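Local atomic coordinates of hypothetical acetyltransferase (Deinococcus radiodurans, PDB entry 3S6F), a protein that binds coenzyme A and, as a member of the GNAT family, probably transfers acetyl groups from acetyl-CoA to an amine of an unidentified acceptor. Residues W31-R42 / Y136-A144; A47-T55 / L94-L102. All blocks are in the same frame, centred on the assembly; numbering follows the deposited sequence. Where two conformers were deposited one is given.

Contact 1 (W31-R42 / Y136-A144); sequences WPNPPTPETLWR and YDNQAGIPA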
loop_
_atom_site.group_PDB
_atom_site.type_symbol
_atom_site.label_atom_id
_atom_site.label_comp_id
_atom_site.label_asym_id
_atom_site.label_seq_id
_atom_site.Cartn_x
_atom_site.Cartn_y
_atom_site.Cartn_z
ATOM N N TRP A 31 18.870 -6.325 7.160
ATOM C CA TRP A 31 18.473 -6.811 5.848
ATOM C C TRP A 31 19.649 -7.516 5.197
ATOM O O TRP A 31 20.721 -6.945 5.102
ATOM C CB TRP A 31 18.030 -5.680 4.941
ATOM C CG TRP A 31 16.687 -5.075 5.295
ATOM C CD1 TRP A 31 16.193 -4.744 6.539
ATOM C CD2 TRP A 31 15.690 -4.694 4.354
ATOM N NE1 TRP A 31 14.941 -4.199 6.408
ATOM C CE2 TRP A 31 14.601 -4.174 5.085
ATOM C CE3 TRP A 31 15.599 -4.734 2.964
ATOM C CZ2 TRP A 31 13.448 -3.721 4.470
ATOM C CZ3 TRP A 31 14.441 -4.287 2.362
ATOM C CH2 TRP A 31 13.382 -3.799 3.113
ATOM N N PRO A 32 19.443 -8.732 4.664
ATOM C CA PRO A 32 20.564 -9.388 4.002
ATOM C C PRO A 32 21.087 -8.740 2.726
ATOM O O PRO A 32 22.283 -8.787 2.472
ATOM C CB PRO A 32 20.026 -10.775 3.692
ATOM C CG PRO A 32 18.985 -10.986 4.726
ATOM C CD PRO A 32 18.345 -9.655 4.917
ATOM N N ASN A 33 20.209 -8.104 1.943
ATOM C CA ASN A 33 20.597 -7.510 0.672
ATOM C C ASN A 33 19.828 -6.219 0.497
ATOM O O ASN A 33 18.902 -6.140 -0.294
ATOM C CB ASN A 33 20.365 -8.477 -0.480
ATOM C CG ASN A 33 20.874 -7.908 -1.815
ATOM O OD1 ASN A 33 21.822 -7.152 -1.832
ATOM N ND2 ASN A 33 20.236 -8.276 -2.925
ATOM N N PRO A 34 20.211 -5.184 1.244
ATOM C CA PRO A 34 19.480 -3.966 1.342
ATOM C C PRO A 34 19.562 -3.060 0.106
ATOM O O PRO A 34 20.584 -3.023 -0.554
ATOM C CB PRO A 34 20.193 -3.307 2.552
ATOM C CG PRO A 34 21.560 -3.720 2.454
ATOM C CD PRO A 34 21.398 -5.142 2.114
ATOM N N PRO A 35 18.518 -2.245 -0.148
ATOM C CA PRO A 35 18.717 -1.117 -1.055
ATOM C C PRO A 35 19.891 -0.273 -0.614
ATOM O O PRO A 35 20.119 -0.056 0.570
ATOM C CB PRO A 35 17.413 -0.303 -0.898
ATOM C CG PRO A 35 16.405 -1.343 -0.496
ATOM C CD PRO A 35 17.169 -2.233 0.438
ATOM N N THR A 36 20.652 0.187 -1.588
ATOM C CA THR A 36 21.701 1.168 -1.347
ATOM C C THR A 36 21.091 2.516 -0.945
ATOM O O THR A 36 19.910 2.765 -1.170
ATOM C CB THR A 36 22.515 1.405 -2.603
ATOM O OG1 THR A 36 21.638 1.913 -3.602
ATOM C CG2 THR A 36 23.220 0.120 -3.078
ATOM N N PRO A 37 21.918 3.449 -0.452
ATOM C CA PRO A 37 21.384 4.798 -0.167
ATOM C C PRO A 37 20.852 5.484 -1.412
ATOM O O PRO A 37 19.871 6.210 -1.336
ATOM C CB PRO A 37 22.582 5.493 0.443
ATOM C CG PRO A 37 23.363 4.350 1.103
ATOM C CD PRO A 37 23.267 3.232 0.123
ATOM N N GLU A 38 21.493 5.245 -2.548
ATOM C CA GLU A 38 21.013 5.784 -3.817
ATOM C C GLU A 38 19.629 5.235 -4.155
ATOM O O GLU A 38 18.728 5.980 -4.586
ATOM C CB GLU A 38 22.002 5.460 -4.941
ATOM C CG GLU A 38 23.362 6.168 -4.819
ATOM C CD GLU A 38 24.341 5.631 -3.717
ATOM O OE1 GLU A 38 24.252 4.464 -3.167
ATOM O OE2 GLU A 38 25.270 6.442 -3.381
ATOM N N THR A 39 19.417 3.934 -3.938
ATOM C CA THR A 39 18.120 3.344 -4.151
ATOM C C THR A 39 17.085 3.871 -3.175
ATOM O O THR A 39 15.937 4.116 -3.547
ATOM C CB THR A 39 18.193 1.812 -4.176
ATOM O OG1 THR A 39 19.054 1.459 -5.272
ATOM C CG2 THR A 39 16.809 1.185 -4.366
ATOM N N LEU A 40 17.456 4.039 -1.910
ATOM C CA LEU A 40 16.555 4.638 -0.938
ATOM C C LEU A 40 16.089 6.026 -1.386
ATOM O O LEU A 40 14.926 6.367 -1.258
ATOM C CB LEU A 40 17.172 4.627 0.467
ATOM C CG LEU A 40 16.303 5.249 1.579
ATOM C CD1 LEU A 40 14.901 4.666 1.644
ATOM C CD2 LEU A 40 17.009 5.102 2.931
ATOM N N TRP A 41 17.016 6.820 -1.915
ATOM C CA TRP A 41 16.643 8.129 -2.424
ATOM C C TRP A 41 15.550 7.977 -3.489
ATOM O O TRP A 41 14.534 8.677 -3.481
ATOM C CB TRP A 41 17.905 8.827 -2.986
ATOM C CG TRP A 41 17.792 10.307 -3.192
ATOM C CD1 TRP A 41 18.311 11.264 -2.378
ATOM C CD2 TRP A 41 17.123 10.998 -4.246
ATOM N NE1 TRP A 41 18.011 12.496 -2.840
ATOM C CE2 TRP A 41 17.294 12.385 -3.996
ATOM C CE3 TRP A 41 16.409 10.608 -5.378
ATOM C CZ2 TRP A 41 16.772 13.348 -4.805
ATOM C CZ3 TRP A 41 15.885 11.600 -6.191
ATOM C CH2 TRP A 41 16.054 12.954 -5.866
ATOM N N ARG A 42 15.726 7.040 -4.418
ATOM C CA ARG A 42 14.710 6.805 -5.462
ATOM C C ARG A 42 13.380 6.298 -4.887
ATOM O O ARG A 42 12.304 6.715 -5.340
ATOM C CB ARG A 42 15.227 5.882 -6.549
ATOM C CG ARG A 42 16.425 6.404 -7.325
ATOM C CD ARG A 42 16.795 5.451 -8.526
ATOM N NE ARG A 42 17.214 4.073 -8.111
ATOM C CZ ARG A 42 16.592 2.909 -8.338
ATOM N NH1 ARG A 42 15.435 2.835 -8.996
ATOM N NH2 ARG A 42 17.129 1.779 -7.858
ATOM N N TYR A 136 12.598 -12.115 -2.619
ATOM C CA TYR A 136 13.862 -11.839 -1.992
ATOM C C TYR A 136 14.970 -11.554 -3.005
ATOM O O TYR A 136 15.916 -10.842 -2.670
ATOM C CB TYR A 136 14.262 -13.001 -1.059
ATOM C CG TYR A 136 13.411 -13.092 0.171
ATOM C CD1 TYR A 136 13.569 -12.205 1.231
ATOM C CD2 TYR A 136 12.422 -14.070 0.282
ATOM C CE1 TYR A 136 12.735 -12.301 2.374
ATOM C CE2 TYR A 136 11.615 -14.156 1.399
ATOM C CZ TYR A 136 11.786 -13.295 2.432
ATOM O OH TYR A 136 10.975 -13.361 3.550
ATOM N N ASP A 137 14.858 -12.065 -4.240
ATOM C CA ASP A 137 15.865 -11.750 -5.264
ATOM C C ASP A 137 15.964 -10.254 -5.516
ATOM O O ASP A 137 17.023 -9.775 -5.929
ATOM C CB ASP A 137 15.567 -12.408 -6.619
ATOM C CG ASP A 137 15.594 -13.911 -6.637
ATOM O OD1 ASP A 137 16.031 -14.528 -5.657
ATOM O OD2 ASP A 137 15.189 -14.444 -7.700
ATOM N N ASN A 138 14.872 -9.526 -5.265
ATOM C CA ASN A 138 14.810 -8.085 -5.524
ATOM C C ASN A 138 14.729 -7.240 -4.289
ATOM O O ASN A 138 14.297 -6.072 -4.311
ATOM C CB ASN A 138 13.656 -7.816 -6.461
ATOM C CG ASN A 138 13.897 -8.476 -7.804
ATOM O OD1 ASN A 138 15.051 -8.548 -8.281
ATOM N ND2 ASN A 138 12.881 -9.013 -8.359
ATOM N N GLN A 139 15.261 -7.760 -3.184
ATOM C CA GLN A 139 15.314 -7.038 -1.941
ATOM C C GLN A 139 16.054 -5.694 -2.003
ATOM O O GLN A 139 15.747 -4.799 -1.217
ATOM C CB GLN A 139 15.864 -7.958 -0.848
ATOM C CG GLN A 139 15.768 -7.382 0.571
ATOM C CD GLN A 139 16.276 -8.413 1.575
ATOM O OE1 GLN A 139 17.439 -8.476 1.865
ATOM N NE2 GLN A 139 15.373 -9.306 2.069
ATOM N N ALA A 140 17.024 -5.559 -2.910
ATOM C CA ALA A 140 17.771 -4.322 -3.035
ATOM C C ALA A 140 17.108 -3.307 -3.960
ATOM O O ALA A 140 17.641 -2.206 -4.165
ATOM C CB ALA A 140 19.231 -4.607 -3.468
ATOM N N GLY A 141 15.936 -3.645 -4.487
ATOM C CA GLY A 141 15.148 -2.736 -5.323
ATOM C C GLY A 141 15.286 -3.008 -6.786
ATOM O O GLY A 141 16.330 -3.454 -7.247
ATOM N N ILE A 142 14.270 -2.670 -7.549
ATOM C CA ILE A 142 14.369 -2.717 -9.016
ATOM C C ILE A 142 15.266 -1.590 -9.507
ATOM O O ILE A 142 15.074 -0.409 -9.151
ATOM C CB ILE A 142 12.969 -2.503 -9.670
ATOM C CG1 ILE A 142 11.984 -3.540 -9.182
ATOM C CG2 ILE A 142 13.090 -2.487 -11.181
ATOM C CD1 ILE A 142 12.476 -4.999 -9.245
ATOM N N PRO A 143 16.271 -1.908 -10.338
ATOM C CA PRO A 143 17.199 -0.837 -10.771
ATOM C C PRO A 143 16.544 0.229 -11.617
ATOM O O PRO A 143 15.517 -0.031 -12.286
ATOM C CB PRO A 143 18.236 -1.575 -11.630
ATOM C CG PRO A 143 18.153 -2.991 -11.208
ATOM C CD PRO A 143 16.743 -3.247 -10.715
ATOM N N ALA A 144 17.194 1.403 -11.618
ATOM C CA ALA A 144 16.784 2.587 -12.393
ATOM C C ALA A 144 16.823 2.336 -13.916
ATOM O O ALA A 144 17.487 1.385 -14.373
ATOM C CB ALA A 144 17.702 3.772 -12.012
HETATM O O HOH W 1 18.471 -10.480 -2.969
HETATM O O HOH W 2 19.991 -0.927 -4.330
#
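Q139, in a type I beta turn from N138 to G141 in the C-terminal tail of this GNAT-family protein, reaches the proline-rich approach to helix 37-46. Its CB lies 3.6 Å from N33 O. With CG anti to the backbone N (chi1 -171°) and the chain extended beyond it, the side chain passes the backbone of N33: CG meets CE3 of the W31 indole at 3.6 Å, and the amide plane stands 63° from the ring. At the tip, OE1 accepts from N33 N at 2.8 Å, the donor lying nearly in line with the C=O bond, while P32 CD packs against the same oxygen. NE2 makes a weak hydrogen bond with Y106 OH of the second subunit.

Further along, A140 CB faces both N33 O and P34 O, and A140 O faces P35 and T39. P35 CA makes a CA-H...O contact with that oxygen, and T39 CG2 touches it. A water ties A140 O to T36 N and to T39 OG1, close to the helix start, where T36 OG1 N-caps by accepting from T39 N. A second water joins N33 ND2 to Y136 O. I71 of the second subunit packs on both T39 and R42, placing this end of the contact at the dimer interface.

R42, bent at chi3, brings its guanidinium end-on to I142 O. NH1 and NH2 each donate to that one oxygen at 3.3 Å, and it lies in the guanidinium plane; NH1 approaches in the carbonyl plane, NH2 from 37° above it. A144 N sits over one guanidinium face, offset toward the rim.

Contact 2 (A47-T55 / L94-L102); sequences AAVFVLART and LMRRVLTEL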
loop_
_atom_site.group_PDB
_atom_site.type_symbol
_atom_site.label_atom_id
_atom_site.label_comp_id
_atom_site.label_asym_id
_atom_site.label_seq_id
_atom_site.Cartn_x
_atom_site.Cartn_y
_atom_site.Cartn_z
ATOM N N ALA A 47 7.644 7.548 -3.597
ATOM C CA ALA A 47 6.584 7.448 -2.604
ATOM C C ALA A 47 5.495 8.488 -2.898
ATOM O O ALA A 47 5.777 9.559 -3.428
ATOM C CB ALA A 47 7.156 7.653 -1.193
ATOM N N ALA A 48 4.276 8.230 -2.459
ATOM C CA ALA A 48 3.276 9.311 -2.453
ATOM C C ALA A 48 3.710 10.434 -1.535
ATOM O O ALA A 48 3.698 11.612 -1.908
ATOM C CB ALA A 48 1.894 8.799 -2.072
ATOM N N VAL A 49 4.056 10.089 -0.299
ATOM C CA VAL A 49 4.526 11.021 0.718
ATOM C C VAL A 49 5.551 10.291 1.564
ATOM O O VAL A 49 5.600 9.046 1.616
ATOM C CB VAL A 49 3.383 11.593 1.608
ATOM C CG1 VAL A 49 2.357 12.405 0.797
ATOM C CG2 VAL A 49 2.728 10.488 2.433
ATOM N N PHE A 50 6.346 11.057 2.279
ATOM C CA PHE A 50 7.325 10.512 3.221
ATOM C C PHE A 50 7.675 11.572 4.237
ATOM O O PHE A 50 7.406 12.761 4.017
ATOM C CB PHE A 50 8.586 9.979 2.502
ATOM C CG PHE A 50 9.316 11.036 1.753
ATOM C CD1 PHE A 50 10.258 11.850 2.371
ATOM C CD2 PHE A 50 9.062 11.246 0.405
ATOM C CE1 PHE A 50 10.923 12.833 1.670
ATOM C CE2 PHE A 50 9.735 12.237 -0.285
ATOM C CZ PHE A 50 10.663 13.026 0.353
ATOM N N VAL A 51 8.288 11.135 5.342
ATOM C CA VAL A 51 8.809 12.049 6.354
ATOM C C VAL A 51 10.221 11.608 6.727
ATOM O O VAL A 51 10.436 10.419 6.933
ATOM C CB VAL A 51 7.930 12.134 7.624
ATOM C CG1 VAL A 51 8.406 13.259 8.554
ATOM C CG2 VAL A 51 6.447 12.334 7.276
ATOM N N LEU A 52 11.146 12.548 6.766
ATOM C CA LEU A 52 12.516 12.354 7.200
ATOM C C LEU A 52 12.779 13.099 8.494
ATOM O O LEU A 52 12.336 14.234 8.644
ATOM C CB LEU A 52 13.501 12.913 6.140
ATOM C CG LEU A 52 13.266 12.486 4.696
ATOM C CD1 LEU A 52 14.309 13.090 3.764
ATOM C CD2 LEU A 52 13.253 10.951 4.560
ATOM N N ALA A 53 13.563 12.475 9.365
ATOM C CA ALA A 53 14.085 13.074 10.591
ATOM C C ALA A 53 15.586 13.214 10.422
ATOM O O ALA A 53 16.247 12.234 10.092
ATOM C CB ALA A 53 13.768 12.186 11.788
ATOM N N ARG A 54 16.093 14.437 10.587
ATOM C CA ARG A 54 17.487 14.770 10.287
ATOM C C ARG A 54 18.155 15.434 11.488
ATOM O O ARG A 54 17.557 16.266 12.159
ATOM C CB ARG A 54 17.569 15.728 9.090
ATOM C CG ARG A 54 16.896 15.161 7.842
ATOM C CD ARG A 54 17.004 16.100 6.652
ATOM N NE ARG A 54 18.338 16.146 6.096
ATOM C CZ ARG A 54 18.730 16.963 5.142
ATOM N NH1 ARG A 54 17.944 17.918 4.703
ATOM N NH2 ARG A 54 19.938 16.838 4.657
ATOM N N THR A 55 19.414 15.102 11.687
ATOM C CA THR A 55 20.268 15.847 12.618
ATOM C C THR A 55 20.746 17.140 11.919
ATOM O O THR A 55 20.606 17.307 10.716
ATOM C CB THR A 55 21.443 14.971 13.096
ATOM O OG1 THR A 55 22.040 14.329 11.969
ATOM C CG2 THR A 55 20.983 13.943 14.075
ATOM N N LEU A 94 7.276 10.043 13.660
ATOM C CA LEU A 94 7.278 9.846 12.220
ATOM C C LEU A 94 5.935 9.318 11.743
ATOM O O LEU A 94 5.416 9.740 10.706
ATOM C CB LEU A 94 8.418 8.915 11.831
ATOM C CG LEU A 94 9.807 9.562 11.844
ATOM C CD1 LEU A 94 10.891 8.468 11.775
ATOM C CD2 LEU A 94 9.972 10.578 10.729
HETATM N N MSE A 95 5.385 8.334 12.463
HETATM C CA MSE A 95 4.079 7.805 12.098
HETATM C C MSE A 95 2.979 8.874 12.158
HETATM O O MSE A 95 2.163 9.003 11.237
HETATM C CB MSE A 95 3.718 6.615 12.991
HETATM C CG MSE A 95 4.426 5.339 12.660
HETATM SE SE MSE A 95 3.955 4.612 10.922
HETATM C CE MSE A 95 2.055 4.252 11.323
ATOM N N ARG A 96 2.949 9.653 13.238
ATOM C CA ARG A 96 1.945 10.708 13.303
ATOM C C ARG A 96 2.114 11.686 12.127
ATOM O O ARG A 96 1.133 12.112 11.504
ATOM C CB ARG A 96 2.045 11.459 14.638
ATOM C CG ARG A 96 1.536 10.700 15.853
ATOM C CD ARG A 96 1.465 11.581 17.097
ATOM N NE ARG A 96 2.775 11.900 17.591
ATOM C CZ ARG A 96 3.454 11.136 18.452
ATOM N NH1 ARG A 96 2.926 10.017 18.975
ATOM N NH2 ARG A 96 4.664 11.541 18.788
ATOM N N ARG A 97 3.359 12.053 11.821
ATOM C CA ARG A 97 3.604 13.000 10.740
ATOM C C ARG A 97 3.232 12.434 9.378
ATOM O O ARG A 97 2.704 13.172 8.555
ATOM C CB ARG A 97 5.044 13.483 10.780
ATOM C CG ARG A 97 5.275 14.461 11.940
ATOM C CD ARG A 97 6.737 14.782 12.105
ATOM N NE ARG A 97 6.967 15.772 13.155
ATOM C CZ ARG A 97 7.081 17.077 12.944
ATOM N NH1 ARG A 97 7.013 17.606 11.733
ATOM N NH2 ARG A 97 7.325 17.858 13.996
ATOM N N VAL A 98 3.482 11.153 9.115
ATOM C CA VAL A 98 3.125 10.615 7.797
ATOM C C VAL A 98 1.601 10.500 7.662
ATOM O O VAL A 98 1.054 10.728 6.582
ATOM C CB VAL A 98 3.850 9.296 7.471
ATOM C CG1 VAL A 98 3.234 8.062 8.126
ATOM C CG2 VAL A 98 3.939 9.124 5.949
ATOM N N LEU A 99 0.919 10.211 8.780
ATOM C CA LEU A 99 -0.535 10.163 8.750
ATOM C C LEU A 99 -1.100 11.556 8.445
ATOM O O LEU A 99 -2.048 11.678 7.668
ATOM C CB LEU A 99 -1.098 9.563 10.050
ATOM C CG LEU A 99 -0.786 8.088 10.266
ATOM C CD1 LEU A 99 -1.129 7.673 11.701
ATOM C CD2 LEU A 99 -1.483 7.213 9.251
ATOM N N THR A 100 -0.482 12.597 8.971
ATOM C CA THR A 100 -0.875 13.968 8.638
ATOM C C THR A 100 -0.666 14.232 7.145
ATOM O O THR A 100 -1.543 14.811 6.461
ATOM C CB THR A 100 -0.129 14.974 9.486
ATOM O OG1 THR A 100 -0.514 14.771 10.860
ATOM C CG2 THR A 100 -0.398 16.416 9.034
ATOM N N GLU A 101 0.459 13.803 6.586
ATOM C CA GLU A 101 0.718 14.012 5.146
ATOM C C GLU A 101 -0.273 13.294 4.258
ATOM O O GLU A 101 -0.658 13.777 3.198
ATOM C CB GLU A 101 2.122 13.631 4.756
ATOM C CG GLU A 101 3.233 14.452 5.371
ATOM C CD GLU A 101 3.057 15.919 5.123
ATOM O OE1 GLU A 101 2.996 16.290 3.937
ATOM O OE2 GLU A 101 2.998 16.691 6.074
ATOM N N LEU A 102 -0.711 12.114 4.691
ATOM C CA LEU A 102 -1.650 11.310 3.930
ATOM C C LEU A 102 -3.050 11.879 3.916
ATOM O O LEU A 102 -3.801 11.661 2.959
ATOM C CB LEU A 102 -1.699 9.876 4.472
ATOM C CG LEU A 102 -0.503 9.006 4.089
ATOM C CD1 LEU A 102 -0.481 7.745 4.913
ATOM C CD2 LEU A 102 -0.492 8.738 2.579
#
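V51 presses a methyl onto helix backbone: its CG2 lies 3.7 Å from V98 N and 3.8 Å from R97 C, between the side chains of R97 and V98. The contact between strand 49-54 and segment 94-102 of helix 90-102 is carried by apolar groups, without hydrogen bonds between the segments. V51 puts CG1 anti to its own backbone N (chi1 -171°), which directs the two methyls to different neighbours. CG1 meets L94 CD2 at 3.8 Å, with R97 CB also beside it, and CG2 takes the helix backbone. L94 starts off pointing past the strand, but its CD2 branch comes back to V51 and to A53 CB, 4.3 Å away. The same leucine also packs on V81, a coenzyme A-binding residue, and on F12.

This is the layered packing of the GNAT fold, a helix laid on a mixed beta-sheet. Strand 49-54 pairs antiparallel with strands 11-13 and 60-68, and helix segment 94-102 runs 148° from the strand direction, the axes of the two 7.8 Å apart. Alternate strand residues V49, V51 and A53 face the helix, whereas F50 and L52 point to the other side of the sheet. A classic beta bulge, in which A48 and V49 both face A66, lies at the start of the strand.

At that end V49 holds CG2 between its backbone N and carbonyl carbon (chi1 -62°), from where the methyl reaches L102 CD2 at 3.7 Å and V98 CG2 at 4.0 Å. E101 contributes its aliphatic part, CB lying against V49 CB and CG2. Of the R97 side chain, CB is the part that meets V51; its extended chain leads away, NE forming a salt bridge with E93 OE2 and the guanidinium a cation-pi contact with F12.

In the fold
Contact 2 lies deeper, its centre about 7 Å from the centre of the chain against about 14 Å for that of contact 1, and joins an inner strand, next to the edge strand 11-13, to a helix through methyl and methylene groups. Contact 1 joins loop to loop and to the first turns of helix 37-46 on the dimer side, relying on backbone carbonyls, an amide, a guanidinium and waters. Their centres are about 20 Å apart and they do not touch, yet helix 37-46 is followed by strand 49-54. Along the sequence, contact 2 is nested inside the span that contact 1 closes. The side chains of W31 and L94 each lie about 7 Å from the bound coenzyme A.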